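Long-range contacts in transglutaminase-like domain-containing protein (Streptococcus suis, PDB 4XZ7), which acts as a transglutaminase with antiphagocytic properties, a virulence factor of which this chain is the piece holding the transglutaminase-like domain: residues 197-202 against 275-280; 203-208 against 218-223; 212-217 against 300-305. One frame throughout, in Å; residues are numbered along the deposited sequence.

Contact 1: residues 197-202 against 275-280; sequences LIHKLI and FNMLGL
Met277 reaches from the last turn of helix 264-277 into the side of helix 188-205, where Ile198, His199 and Ile202 receive it. No hydrogen bond joins the two segments, and the contact divides into the packing of the methionine and a leucine-isoleucine meeting. In the methionine's part, Met277 SD lies 3.9 Å from Ile198 CG2, the branch anti to the backbone N of Ile198. At chi3 the methionine chain bends (59°), which carries CE round toward the imidazole, so that Met277 CE is 3.5 Å from His199 CD2. The two side chains cross there at about a right angle, and CE meets the ring obliquely. The same Met277 CE stands 3.9 Å from Ile202 CD1, so a single methyl bridges two residues on successive turns. The purely aliphatic part is a tip-to-tip meeting of Ile202 and Leu278, with CG2 of Ile202 3.8 Å from CD2 of Leu278. Leu278 is the first residue past the helix, which ends in a Schellman motif with Gly279, at positive phi, as C-prime. The clan CA family is consistent with helix 264-277 being the central helix of a papain-like fold. Around the contact, Leu382 touches His199 and Ile202 and bonds through its backbone to Met277, helix 255-259 touches Ile198, and Phe275 turns away toward helix 213-227.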
ATOM      1  N   LEU B 197       0.744  21.919 -15.550  1.00 31.86           N
ATOM      2  CA  LEU B 197       1.162  20.876 -16.493  1.00 31.21           C
ATOM      3  C   LEU B 197       0.190  20.719 -17.674  1.00 30.87           C
ATOM      4  O   LEU B 197       0.611  20.549 -18.828  1.00 37.57           O
ATOM      5  CB  LEU B 197       1.313  19.550 -15.756  1.00 35.95           C
ATOM      6  CG  LEU B 197       2.711  19.069 -15.353  1.00 34.87           C
ATOM      7  CD1 LEU B 197       3.719  20.170 -15.341  1.00 32.30           C
ATOM      8  CD2 LEU B 197       2.658  18.388 -13.985  1.00 29.88           C
ATOM      9  N   ILE B 198      -1.107  20.794 -17.388  1.00 26.52           N
ATOM     10  CA  ILE B 198      -2.124  20.701 -18.431  1.00 26.98           C
ATOM     11  C   ILE B 198      -2.061  21.900 -19.358  1.00 47.68           C
ATOM     12  O   ILE B 198      -2.121  21.747 -20.583  1.00 45.17           O
ATOM     13  CB  ILE B 198      -3.531  20.601 -17.829  1.00 37.11           C
ATOM     14  CG1 ILE B 198      -3.660  19.295 -17.043  1.00 31.79           C
ATOM     15  CG2 ILE B 198      -4.579  20.656 -18.908  1.00 27.55           C
ATOM     16  CD1 ILE B 198      -4.890  19.249 -16.207  1.00 33.63           C
ATOM     17  N   HIS B 199      -1.943  23.090 -18.764  1.00 44.89           N
ATOM     18  CA  HIS B 199      -1.783  24.329 -19.522  1.00 38.79           C
ATOM     19  C   HIS B 199      -0.616  24.202 -20.498  1.00 34.57           C
ATOM     20  O   HIS B 199      -0.729  24.559 -21.675  1.00 33.45           O
ATOM     21  CB  HIS B 199      -1.558  25.515 -18.575  1.00 45.02           C
ATOM     22  CG  HIS B 199      -1.960  26.840 -19.148  1.00 55.20           C
ATOM     23  ND1 HIS B 199      -1.319  27.415 -20.225  1.00 59.02           N
ATOM     24  CD2 HIS B 199      -2.929  27.712 -18.779  1.00 59.29           C
ATOM     25  CE1 HIS B 199      -1.881  28.578 -20.503  1.00 57.45           C
ATOM     26  NE2 HIS B 199      -2.858  28.783 -19.638  1.00 61.84           N
ATOM     27  N   LYS B 200       0.501  23.672 -20.015  1.00 38.63           N
ATOM     28  CA  LYS B 200       1.660  23.476 -20.874  1.00 40.49           C
ATOM     29  C   LYS B 200       1.378  22.468 -21.985  1.00 45.23           C
ATOM     30  O   LYS B 200       1.854  22.646 -23.112  1.00 35.39           O
ATOM     31  CB  LYS B 200       2.866  23.033 -20.049  1.00 39.56           C
ATOM     32  CG  LYS B 200       3.633  24.200 -19.436  1.00 46.17           C
ATOM     33  CD  LYS B 200       4.661  23.737 -18.412  1.00 49.15           C
ATOM     34  CE  LYS B 200       5.373  24.930 -17.791  1.00 62.55           C
ATOM     35  NZ  LYS B 200       6.320  24.510 -16.720  1.00 68.25           N
ATOM     36  N   LEU B 201       0.614  21.412 -21.691  1.00 42.80           N
ATOM     37  CA  LEU B 201       0.230  20.496 -22.777  1.00 40.76           C
ATOM     38  C   LEU B 201      -0.595  21.250 -23.825  1.00 37.98           C
ATOM     39  O   LEU B 201      -0.445  21.016 -25.021  1.00 39.80           O
ATOM     40  CB  LEU B 201      -0.556  19.284 -22.260  1.00 30.06           C
ATOM     41  CG  LEU B 201       0.186  18.287 -21.373  1.00 35.70           C
ATOM     42  CD1 LEU B 201      -0.765  17.215 -20.862  1.00 35.34           C
ATOM     43  CD2 LEU B 201       1.340  17.652 -22.141  1.00 32.37           C
ATOM     44  N   ILE B 202      -1.451  22.161 -23.367  1.00 36.00           N
ATOM     45  CA  ILE B 202      -2.310  22.931 -24.253  1.00 42.29           C
ATOM     46  C   ILE B 202      -1.473  23.834 -25.149  1.00 44.79           C
ATOM     47  O   ILE B 202      -1.708  23.913 -26.359  1.00 43.48           O
ATOM     48  CB  ILE B 202      -3.321  23.791 -23.467  1.00 38.73           C
ATOM     49  CG1 ILE B 202      -4.354  22.899 -22.794  1.00 32.91           C
ATOM     50  CG2 ILE B 202      -4.017  24.771 -24.392  1.00 33.28           C
ATOM     51  CD1 ILE B 202      -5.420  23.651 -22.045  1.00 34.05           C
ATOM     52  N   PHE B 275     -10.110  20.666 -22.052  1.00 30.16           N
ATOM     53  CA  PHE B 275     -11.179  21.194 -22.889  1.00 36.01           C
ATOM     54  C   PHE B 275     -12.024  22.221 -22.146  1.00 42.30           C
ATOM     55  O   PHE B 275     -12.509  23.185 -22.741  1.00 41.55           O
ATOM     56  CB  PHE B 275     -12.070  20.060 -23.395  1.00 30.87           C
ATOM     57  CG  PHE B 275     -11.386  19.147 -24.380  1.00 40.20           C
ATOM     58  CD1 PHE B 275     -10.343  19.614 -25.167  1.00 43.81           C
ATOM     59  CD2 PHE B 275     -11.784  17.829 -24.517  1.00 29.67           C
ATOM     60  CE1 PHE B 275      -9.711  18.776 -26.084  1.00 40.75           C
ATOM     61  CE2 PHE B 275     -11.153  16.980 -25.432  1.00 33.07           C
ATOM     62  CZ  PHE B 275     -10.116  17.458 -26.211  1.00 33.26           C
ATOM     63  N   ASN B 276     -12.220  21.999 -20.848  1.00 38.80           N
ATOM     64  CA  ASN B 276     -12.962  22.959 -20.046  1.00 32.79           C
ATOM     65  C   ASN B 276     -12.160  24.252 -19.962  1.00 40.43           C
ATOM     66  O   ASN B 276     -12.728  25.337 -20.072  1.00 47.27           O
ATOM     67  CB  ASN B 276     -13.281  22.406 -18.655  1.00 31.39           C
ATOM     68  CG  ASN B 276     -14.465  21.454 -18.665  1.00 35.69           C
ATOM     69  OD1 ASN B 276     -15.418  21.648 -19.412  1.00 31.89           O
ATOM     70  ND2 ASN B 276     -14.398  20.404 -17.846  1.00 30.07           N
ATOM     71  N   MET B 277     -10.845  24.140 -19.792  1.00 32.34           N
ATOM     72  CA  MET B 277      -9.989  25.318 -19.831  1.00 35.97           C
ATOM     73  C   MET B 277     -10.149  26.076 -21.155  1.00 48.96           C
ATOM     74  O   MET B 277     -10.165  27.306 -21.178  1.00 52.02           O
ATOM     75  CB  MET B 277      -8.528  24.929 -19.627  1.00 32.28           C
ATOM     76  CG  MET B 277      -8.180  24.532 -18.193  1.00 31.34           C
ATOM     77  SD  MET B 277      -6.486  23.957 -18.009  1.00 39.94           S
ATOM     78  CE  MET B 277      -5.560  25.379 -18.581  1.00 69.76           C
ATOM     79  N   LEU B 278     -10.281  25.332 -22.251  1.00 45.42           N
ATOM     80  CA  LEU B 278     -10.349  25.916 -23.586  1.00 40.17           C
ATOM     81  C   LEU B 278     -11.742  26.420 -23.946  1.00 40.10           C
ATOM     82  O   LEU B 278     -11.989  26.817 -25.079  1.00 50.71           O
ATOM     83  CB  LEU B 278      -9.894  24.887 -24.627  1.00 43.72           C
ATOM     84  CG  LEU B 278      -8.414  24.504 -24.640  1.00 40.11           C
ATOM     85  CD1 LEU B 278      -8.177  23.229 -25.455  1.00 39.29           C
ATOM     86  CD2 LEU B 278      -7.578  25.658 -25.177  1.00 35.12           C
ATOM     87  N   GLY B 279     -12.659  26.394 -22.990  1.00 41.03           N
ATOM     88  CA  GLY B 279     -14.014  26.843 -23.247  1.00 43.75           C
ATOM     89  C   GLY B 279     -14.859  25.788 -23.935  1.00 47.71           C
ATOM     90  O   GLY B 279     -15.884  26.100 -24.528  1.00 47.14           O
ATOM     91  N   LEU B 280     -14.436  24.531 -23.856  1.00 35.50           N
ATOM     92  CA  LEU B 280     -15.174  23.462 -24.504  1.00 35.15           C
ATOM     93  C   LEU B 280     -15.760  22.512 -23.452  1.00 38.84           C
ATOM     94  O   LEU B 280     -15.079  21.578 -23.013  1.00 32.97           O
ATOM     95  CB  LEU B 280     -14.260  22.700 -25.464  1.00 40.16           C
ATOM     96  CG  LEU B 280     -14.017  23.177 -26.902  1.00 48.45           C
ATOM     97  CD1 LEU B 280     -14.634  24.534 -27.173  1.00 39.53           C
ATOM     98  CD2 LEU B 280     -12.513  23.174 -27.205  1.00 49.53           C
TER

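Contact 2: residues 203-208 against 218-223; sequences ESSEAM and KAFVQY
The peptide between Ser204 and Ser205 lies over one face of the Tyr223 ring, Ser205 N being 4.0 Å above its plane and over the centre, while Ser204 C is offset toward the rim. What is packed against the aromatic here is the end of a helix: helix 188-205 closes in a Schellman motif, with Glu206 at positive phi, and the chain soon returns as helix 213-227, giving two consecutive helices joined by a short connection in the transglutaminase-like domain. Ser204 continues the fit with CB, 3.2 Å from Tyr223 OH, while its own OG bonds back to Lys200 O. Ser205 packs against both aromatic residues. Its CB lies on Tyr223 CB at 3.6 Å, and its OG meets the Phe220 ring at the edge, in plane, 3.8 Å from CD1. The backbones run close, with CA atoms 5.1 Å apart for Ser205 and Phe220 and 5.3 Å for the small residues Ala207 and Ala219. The buried hydroxyl of Ser205 has two partners, Ile202 O and Ala207 N. With chi1 at 84°, OG sits between the backbone N and the carbonyl carbon, and it accepts from Ala207 N at 3.0 Å in an ST turn, with an N-H...OG angle of 137°.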
ATOM      1  N   GLU B 203      -0.498  24.501 -24.541  1.00 45.40           N
ATOM      2  CA  GLU B 203       0.450  25.332 -25.269  1.00 52.64           C
ATOM      3  C   GLU B 203       1.173  24.494 -26.316  1.00 49.43           C
ATOM      4  O   GLU B 203       1.216  24.852 -27.492  1.00 45.96           O
ATOM      5  CB  GLU B 203       1.469  25.979 -24.317  1.00 54.45           C
ATOM      6  CG  GLU B 203       0.898  27.070 -23.410  1.00 65.85           C
ATOM      7  CD  GLU B 203       1.831  27.449 -22.253  1.00 73.21           C
ATOM      8  OE1 GLU B 203       3.054  27.185 -22.333  1.00 73.25           O
ATOM      9  OE2 GLU B 203       1.330  28.008 -21.251  1.00 74.78           O
ATOM     10  N   SER B 204       1.729  23.369 -25.887  1.00 40.64           N
ATOM     11  CA  SER B 204       2.552  22.560 -26.778  1.00 34.88           C
ATOM     12  C   SER B 204       1.728  22.008 -27.938  1.00 40.06           C
ATOM     13  O   SER B 204       2.212  21.918 -29.066  1.00 46.53           O
ATOM     14  CB  SER B 204       3.224  21.438 -26.009  1.00 40.82           C
ATOM     15  OG  SER B 204       4.088  21.970 -25.028  1.00 42.66           O
ATOM     16  N   SER B 205       0.466  21.690 -27.669  1.00 37.59           N
ATOM     17  CA  SER B 205      -0.428  21.180 -28.700  1.00 35.22           C
ATOM     18  C   SER B 205      -0.760  22.221 -29.774  1.00 33.87           C
ATOM     19  O   SER B 205      -1.207  21.860 -30.858  1.00 40.34           O
ATOM     20  CB  SER B 205      -1.731  20.690 -28.077  1.00 37.65           C
ATOM     21  OG  SER B 205      -2.644  21.760 -27.882  1.00 39.17           O
ATOM     22  N   GLU B 206      -0.577  23.501 -29.444  1.00 35.54           N
ATOM     23  CA  GLU B 206      -0.942  24.629 -30.305  1.00 44.37           C
ATOM     24  C   GLU B 206      -2.445  24.679 -30.594  1.00 48.90           C
ATOM     25  O   GLU B 206      -2.873  25.197 -31.624  1.00 47.89           O
ATOM     26  CB  GLU B 206      -0.152  24.586 -31.617  1.00 44.92           C
ATOM     27  CG  GLU B 206       1.360  24.566 -31.413  1.00 54.17           C
ATOM     28  CD  GLU B 206       2.136  24.618 -32.719  1.00 62.76           C
ATOM     29  OE1 GLU B 206       1.548  24.306 -33.774  1.00 69.36           O
ATOM     30  OE2 GLU B 206       3.332  24.980 -32.690  1.00 61.65           O
ATOM     31  N   ALA B 207      -3.245  24.157 -29.669  1.00 48.80           N
ATOM     32  CA  ALA B 207      -4.694  24.128 -29.847  1.00 44.57           C
ATOM     33  C   ALA B 207      -5.281  25.529 -30.005  1.00 45.84           C
ATOM     34  O   ALA B 207      -6.223  25.728 -30.765  1.00 44.05           O
ATOM     35  CB  ALA B 207      -5.357  23.412 -28.684  1.00 38.48           C
ATOM     36  N   MET B 208      -4.724  26.502 -29.288  1.00 49.61           N
ATOM     37  CA  MET B 208      -5.256  27.861 -29.330  1.00 46.44           C
ATOM     38  C   MET B 208      -5.004  28.507 -30.686  1.00 49.95           C
ATOM     39  O   MET B 208      -5.686  29.451 -31.058  1.00 57.57           O
ATOM     40  CB  MET B 208      -4.654  28.713 -28.208  1.00 47.58           C
ATOM     41  CG  MET B 208      -5.293  28.483 -26.842  1.00 45.03           C
ATOM     42  SD  MET B 208      -7.062  28.867 -26.794  1.00 88.62           S
ATOM     43  CE  MET B 208      -7.039  30.635 -26.494  1.00 70.78           C
ATOM     44  N   LYS B 218      -8.947  18.358 -31.994  1.00 34.70           N
ATOM     45  CA  LYS B 218      -8.098  17.502 -32.818  1.00 40.33           C
ATOM     46  C   LYS B 218      -6.633  17.679 -32.413  1.00 32.69           C
ATOM     47  O   LYS B 218      -5.931  16.710 -32.088  1.00 31.69           O
ATOM     48  CB  LYS B 218      -8.307  17.830 -34.308  1.00 34.38           C
ATOM     49  CG  LYS B 218      -7.792  16.802 -35.296  1.00 51.12           C
ATOM     50  CD  LYS B 218      -7.777  17.371 -36.732  1.00 58.74           C
ATOM     51  CE  LYS B 218      -9.158  17.835 -37.205  1.00 64.83           C
ATOM     52  NZ  LYS B 218     -10.052  16.706 -37.614  1.00 72.98           N
ATOM     53  N   ALA B 219      -6.200  18.932 -32.381  1.00 35.34           N
ATOM     54  CA  ALA B 219      -4.822  19.270 -32.050  1.00 35.97           C
ATOM     55  C   ALA B 219      -4.408  18.777 -30.660  1.00 32.02           C
ATOM     56  O   ALA B 219      -3.344  18.159 -30.501  1.00 35.01           O
ATOM     57  CB  ALA B 219      -4.626  20.770 -32.148  1.00 34.57           C
ATOM     58  N   PHE B 220      -5.231  19.048 -29.647  1.00 31.70           N
ATOM     59  CA  PHE B 220      -4.846  18.633 -28.294  1.00 30.53           C
ATOM     60  C   PHE B 220      -4.785  17.098 -28.148  1.00 29.35           C
ATOM     61  O   PHE B 220      -3.808  16.538 -27.633  1.00 30.16           O
ATOM     62  CB  PHE B 220      -5.793  19.208 -27.245  1.00 30.52           C
ATOM     63  CG  PHE B 220      -5.378  18.876 -25.846  1.00 35.74           C
ATOM     64  CD1 PHE B 220      -4.340  19.564 -25.242  1.00 29.47           C
ATOM     65  CD2 PHE B 220      -5.993  17.845 -25.151  1.00 31.52           C
ATOM     66  CE1 PHE B 220      -3.939  19.245 -23.958  1.00 33.22           C
ATOM     67  CE2 PHE B 220      -5.597  17.516 -23.878  1.00 27.55           C
ATOM     68  CZ  PHE B 220      -4.569  18.206 -23.278  1.00 31.44           C
ATOM     69  N   VAL B 221      -5.847  16.443 -28.601  1.00 35.39           N
ATOM     70  CA  VAL B 221      -5.977  14.995 -28.557  1.00 31.11           C
ATOM     71  C   VAL B 221      -4.785  14.319 -29.229  1.00 31.49           C
ATOM     72  O   VAL B 221      -4.163  13.414 -28.655  1.00 27.20           O
ATOM     73  CB  VAL B 221      -7.285  14.549 -29.241  1.00 37.26           C
ATOM     74  CG1 VAL B 221      -7.283  13.053 -29.497  1.00 47.83           C
ATOM     75  CG2 VAL B 221      -8.467  14.938 -28.397  1.00 37.56           C
ATOM     76  N   GLN B 222      -4.450  14.785 -30.431  1.00 33.70           N
ATOM     77  CA  GLN B 222      -3.352  14.192 -31.184  1.00 33.31           C
ATOM     78  C   GLN B 222      -2.019  14.434 -30.489  1.00 30.47           C
ATOM     79  O   GLN B 222      -1.171  13.534 -30.411  1.00 32.10           O
ATOM     80  CB  GLN B 222      -3.308  14.738 -32.614  1.00 35.42           C
ATOM     81  CG  GLN B 222      -2.525  13.843 -33.574  1.00 47.70           C
ATOM     82  CD  GLN B 222      -3.179  12.469 -33.789  1.00 53.61           C
ATOM     83  OE1 GLN B 222      -2.719  11.456 -33.248  1.00 54.30           O
ATOM     84  NE2 GLN B 222      -4.241  12.433 -34.596  1.00 53.33           N
ATOM     85  N   TYR B 223      -1.828  15.642 -29.966  1.00 32.48           N
ATOM     86  CA  TYR B 223      -0.580  15.912 -29.249  1.00 35.22           C
ATOM     87  C   TYR B 223      -0.366  14.992 -28.041  1.00 27.41           C
ATOM     88  O   TYR B 223       0.714  14.387 -27.862  1.00 36.31           O
ATOM     89  CB  TYR B 223      -0.529  17.355 -28.766  1.00 35.71           C
ATOM     90  CG  TYR B 223       0.780  17.655 -28.070  1.00 31.32           C
ATOM     91  CD1 TYR B 223       0.910  17.531 -26.691  1.00 28.26           C
ATOM     92  CD2 TYR B 223       1.892  18.037 -28.803  1.00 35.65           C
ATOM     93  CE1 TYR B 223       2.102  17.778 -26.067  1.00 38.89           C
ATOM     94  CE2 TYR B 223       3.082  18.302 -28.188  1.00 38.88           C
ATOM     95  CZ  TYR B 223       3.185  18.168 -26.822  1.00 41.01           C
ATOM     96  OH  TYR B 223       4.380  18.431 -26.213  1.00 49.30           O
TER

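Contact 3: residues 212-217 against 300-305; sequences SERDKV and VYYDKK
Glu213, the first residue after the N-cap Ser212, extends its side chain past Tyr302 in the opposite direction to the tyrosine, with Glu213 CB 3.6 Å from Tyr302 CB. The carboxylate ends at the backbone of the next residue: Asp303 N donates to Glu213 OE1 over 3.0 Å, nearly straight at 163° and close to the line of the C-O bond. Asp303 OD1 also lies 3.5 Å from that OE1, a like-charge approach that the N-H may partly offset. The amide so gripped belongs to the type I' turn from Tyr302 to Lys305, which links strands 294-302 and 305-309 in a two-residue beta hairpin at one margin of the domain's sheet. Tyr302 CG sits between its backbone N and carbonyl carbon (chi1 58°). The side chains of Arg214 and Tyr302 cross obliquely, Arg214 CG lying 3.8 Å from Tyr302 CE2. Beyond the ring, Glu336 OE1 takes both a salt bridge from Arg214 NE and a hydrogen bond with Tyr302 OH, and Arg214 NH2 bonds to Phe331 O. One turn further along the helix, Val217 presents CG2 to the CD1-CE1 side of the tyrosine, 3.8 Å from CE1, while Ile309 of the neighbouring strand touches both Val217 and Tyr302.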
ATOM      1  N   SER B 212     -11.206  26.736 -35.641  1.00 57.15           N
ATOM      2  CA  SER B 212     -12.436  26.175 -35.104  1.00 52.66           C
ATOM      3  C   SER B 212     -12.205  25.422 -33.793  1.00 53.44           C
ATOM      4  O   SER B 212     -11.074  25.071 -33.451  1.00 52.08           O
ATOM      5  CB  SER B 212     -13.076  25.245 -36.137  1.00 50.90           C
ATOM      6  OG  SER B 212     -12.177  24.213 -36.510  1.00 53.54           O
ATOM      7  N   GLU B 213     -13.292  25.189 -33.066  1.00 48.82           N
ATOM      8  CA  GLU B 213     -13.256  24.399 -31.849  1.00 52.69           C
ATOM      9  C   GLU B 213     -12.838  22.961 -32.166  1.00 50.47           C
ATOM     10  O   GLU B 213     -12.027  22.350 -31.449  1.00 52.16           O
ATOM     11  CB  GLU B 213     -14.625  24.429 -31.166  1.00 52.75           C
ATOM     12  CG  GLU B 213     -15.059  25.814 -30.713  1.00 55.13           C
ATOM     13  CD  GLU B 213     -16.489  25.835 -30.205  1.00 65.19           C
ATOM     14  OE1 GLU B 213     -17.329  25.076 -30.739  1.00 67.71           O
ATOM     15  OE2 GLU B 213     -16.771  26.612 -29.270  1.00 73.42           O
ATOM     16  N   ARG B 214     -13.389  22.440 -33.259  1.00 38.44           N
ATOM     17  CA  ARG B 214     -13.086  21.085 -33.700  1.00 47.85           C
ATOM     18  C   ARG B 214     -11.584  20.871 -33.870  1.00 44.22           C
ATOM     19  O   ARG B 214     -11.039  19.843 -33.462  1.00 40.25           O
ATOM     20  CB  ARG B 214     -13.809  20.783 -35.008  1.00 45.26           C
ATOM     21  CG  ARG B 214     -13.854  19.309 -35.360  1.00 44.27           C
ATOM     22  CD  ARG B 214     -14.814  19.083 -36.513  1.00 49.71           C
ATOM     23  NE  ARG B 214     -14.803  17.694 -36.955  1.00 59.11           N
ATOM     24  CZ  ARG B 214     -14.272  17.269 -38.102  1.00 62.03           C
ATOM     25  NH1 ARG B 214     -13.714  18.134 -38.951  1.00 62.84           N
ATOM     26  NH2 ARG B 214     -14.310  15.975 -38.407  1.00 52.18           N
ATOM     27  N   ASP B 215     -10.911  21.850 -34.464  1.00 41.65           N
ATOM     28  CA  ASP B 215      -9.484  21.706 -34.703  1.00 43.97           C
ATOM     29  C   ASP B 215      -8.693  21.865 -33.412  1.00 41.45           C
ATOM     30  O   ASP B 215      -7.597  21.316 -33.286  1.00 46.21           O
ATOM     31  CB  ASP B 215      -9.010  22.699 -35.758  1.00 47.79           C
ATOM     32  CG  ASP B 215      -9.354  22.247 -37.176  1.00 53.87           C
ATOM     33  OD1 ASP B 215      -9.415  21.021 -37.407  1.00 50.77           O
ATOM     34  OD2 ASP B 215      -9.562  23.110 -38.055  1.00 63.83           O
ATOM     35  N   LYS B 216      -9.246  22.600 -32.454  1.00 37.02           N
ATOM     36  CA  LYS B 216      -8.629  22.688 -31.130  1.00 37.12           C
ATOM     37  C   LYS B 216      -8.605  21.307 -30.507  1.00 36.51           C
ATOM     38  O   LYS B 216      -7.543  20.825 -30.084  1.00 36.15           O
ATOM     39  CB  LYS B 216      -9.375  23.677 -30.233  1.00 39.06           C
ATOM     40  CG  LYS B 216      -9.479  25.085 -30.831  1.00 44.43           C
ATOM     41  CD  LYS B 216      -9.956  26.119 -29.811  1.00 41.00           C
ATOM     42  CE  LYS B 216     -10.358  27.420 -30.491  1.00 49.98           C
ATOM     43  NZ  LYS B 216     -10.883  28.400 -29.495  1.00 56.57           N
ATOM     44  N   VAL B 217      -9.776  20.662 -30.478  1.00 36.96           N
ATOM     45  CA  VAL B 217      -9.884  19.290 -29.967  1.00 36.44           C
ATOM     46  C   VAL B 217      -8.895  18.354 -30.663  1.00 38.37           C
ATOM     47  O   VAL B 217      -8.100  17.656 -30.006  1.00 31.43           O
ATOM     48  CB  VAL B 217     -11.311  18.717 -30.145  1.00 36.22           C
ATOM     49  CG1 VAL B 217     -11.339  17.253 -29.750  1.00 37.16           C
ATOM     50  CG2 VAL B 217     -12.317  19.493 -29.316  1.00 35.07           C
ATOM     51  N   VAL B 300     -17.411  16.211 -25.197  1.00 31.05           N
ATOM     52  CA  VAL B 300     -17.009  17.608 -25.358  1.00 31.85           C
ATOM     53  C   VAL B 300     -18.050  18.354 -26.168  1.00 35.37           C
ATOM     54  O   VAL B 300     -18.573  17.821 -27.142  1.00 34.42           O
ATOM     55  CB  VAL B 300     -15.655  17.756 -26.083  1.00 39.77           C
ATOM     56  CG1 VAL B 300     -14.996  19.077 -25.716  1.00 32.21           C
ATOM     57  CG2 VAL B 300     -14.736  16.609 -25.747  1.00 44.82           C
ATOM     58  N   TYR B 301     -18.340  19.587 -25.786  1.00 34.00           N
ATOM     59  CA  TYR B 301     -19.308  20.374 -26.537  1.00 39.76           C
ATOM     60  C   TYR B 301     -18.610  21.297 -27.524  1.00 36.19           C
ATOM     61  O   TYR B 301     -17.809  22.132 -27.134  1.00 40.03           O
ATOM     62  CB  TYR B 301     -20.191  21.193 -25.590  1.00 35.98           C
ATOM     63  CG  TYR B 301     -21.284  21.962 -26.301  1.00 37.42           C
ATOM     64  CD1 TYR B 301     -22.459  21.330 -26.694  1.00 37.70           C
ATOM     65  CD2 TYR B 301     -21.144  23.312 -26.578  1.00 39.96           C
ATOM     66  CE1 TYR B 301     -23.468  22.025 -27.347  1.00 43.52           C
ATOM     67  CE2 TYR B 301     -22.155  24.024 -27.238  1.00 41.64           C
ATOM     68  CZ  TYR B 301     -23.313  23.371 -27.615  1.00 43.06           C
ATOM     69  OH  TYR B 301     -24.321  24.055 -28.259  1.00 41.60           O
ATOM     70  N   TYR B 302     -18.908  21.140 -28.804  1.00 37.50           N
ATOM     71  CA  TYR B 302     -18.450  22.113 -29.792  1.00 40.71           C
ATOM     72  C   TYR B 302     -19.309  22.033 -31.035  1.00 44.94           C
ATOM     73  O   TYR B 302     -19.976  21.012 -31.285  1.00 46.52           O
ATOM     74  CB  TYR B 302     -16.968  21.914 -30.140  1.00 44.86           C
ATOM     75  CG  TYR B 302     -16.596  20.537 -30.673  1.00 44.86           C
ATOM     76  CD1 TYR B 302     -16.118  19.539 -29.819  1.00 37.76           C
ATOM     77  CD2 TYR B 302     -16.704  20.244 -32.030  1.00 46.91           C
ATOM     78  CE1 TYR B 302     -15.775  18.282 -30.307  1.00 34.26           C
ATOM     79  CE2 TYR B 302     -16.358  18.996 -32.527  1.00 48.49           C
ATOM     80  CZ  TYR B 302     -15.898  18.018 -31.662  1.00 45.06           C
ATOM     81  OH  TYR B 302     -15.559  16.780 -32.162  1.00 34.22           O
ATOM     82  N   ASP B 303     -19.317  23.129 -31.790  1.00 50.40           N
ATOM     83  CA  ASP B 303     -20.106  23.213 -33.006  1.00 54.93           C
ATOM     84  C   ASP B 303     -21.538  22.774 -32.751  1.00 50.64           C
ATOM     85  O   ASP B 303     -22.036  21.860 -33.408  1.00 41.35           O
ATOM     86  CB  ASP B 303     -19.479  22.356 -34.113  1.00 66.65           C
ATOM     87  CG  ASP B 303     -18.178  22.940 -34.642  1.00 73.73           C
ATOM     88  OD1 ASP B 303     -17.675  23.920 -34.049  1.00 74.66           O
ATOM     89  OD2 ASP B 303     -17.656  22.411 -35.648  1.00 76.26           O
ATOM     90  N   LYS B 304     -22.171  23.392 -31.755  1.00 49.68           N
ATOM     91  CA  LYS B 304     -23.585  23.156 -31.464  1.00 47.21           C
ATOM     92  C   LYS B 304     -23.926  21.734 -31.039  1.00 48.10           C
ATOM     93  O   LYS B 304     -25.112  21.391 -30.981  1.00 51.25           O
ATOM     94  CB  LYS B 304     -24.457  23.485 -32.686  1.00 50.90           C
ATOM     95  CG  LYS B 304     -24.355  24.885 -33.220  1.00 54.41           C
ATOM     96  CD  LYS B 304     -25.393  25.072 -34.332  1.00 55.45           C
ATOM     97  CE  LYS B 304     -25.259  26.422 -35.003  1.00 60.73           C
ATOM     98  NZ  LYS B 304     -26.288  26.626 -36.072  1.00 66.08           N
ATOM     99  N   LYS B 305     -22.924  20.896 -30.773  1.00 45.19           N
ATOM    100  CA  LYS B 305     -23.231  19.511 -30.425  1.00 45.65           C
ATOM    101  C   LYS B 305     -22.302  18.914 -29.378  1.00 37.09           C
ATOM    102  O   LYS B 305     -21.155  19.333 -29.220  1.00 36.73           O
ATOM    103  CB  LYS B 305     -23.209  18.624 -31.681  1.00 51.98           C
ATOM    104  CG  LYS B 305     -24.550  18.517 -32.409  1.00 55.14           C
ATOM    105  CD  LYS B 305     -24.467  17.569 -33.604  1.00 56.46           C
ATOM    106  CE  LYS B 305     -24.002  16.166 -33.200  1.00 57.82           C
ATOM    107  NZ  LYS B 305     -25.041  15.393 -32.444  1.00 57.17           N
TER

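In the fold
Helix 213-227 serves contacts 2 and 3, its first turn in contact 3 and the following residues in contact 2, while helix 188-205 serves contacts 1 and 2. Along the chain the order is 197-202, 203-208, 212-217, 218-223, then 275-280 and 300-305, so the local helix pair forms within the span that contact 1 bridges, and contact 3 crosses both. The centres of contacts 1 and 2 lie about 9 Å apart. Those of contacts 2 and 3 are about 13 Å apart. Phe275 of contact 1 packs on Val217, Val221 and Val300, linking helix 264-277 to helix 213-227 and the five-stranded sheet. The three contacts join neighbouring and distant segments in one transglutaminase-like domain.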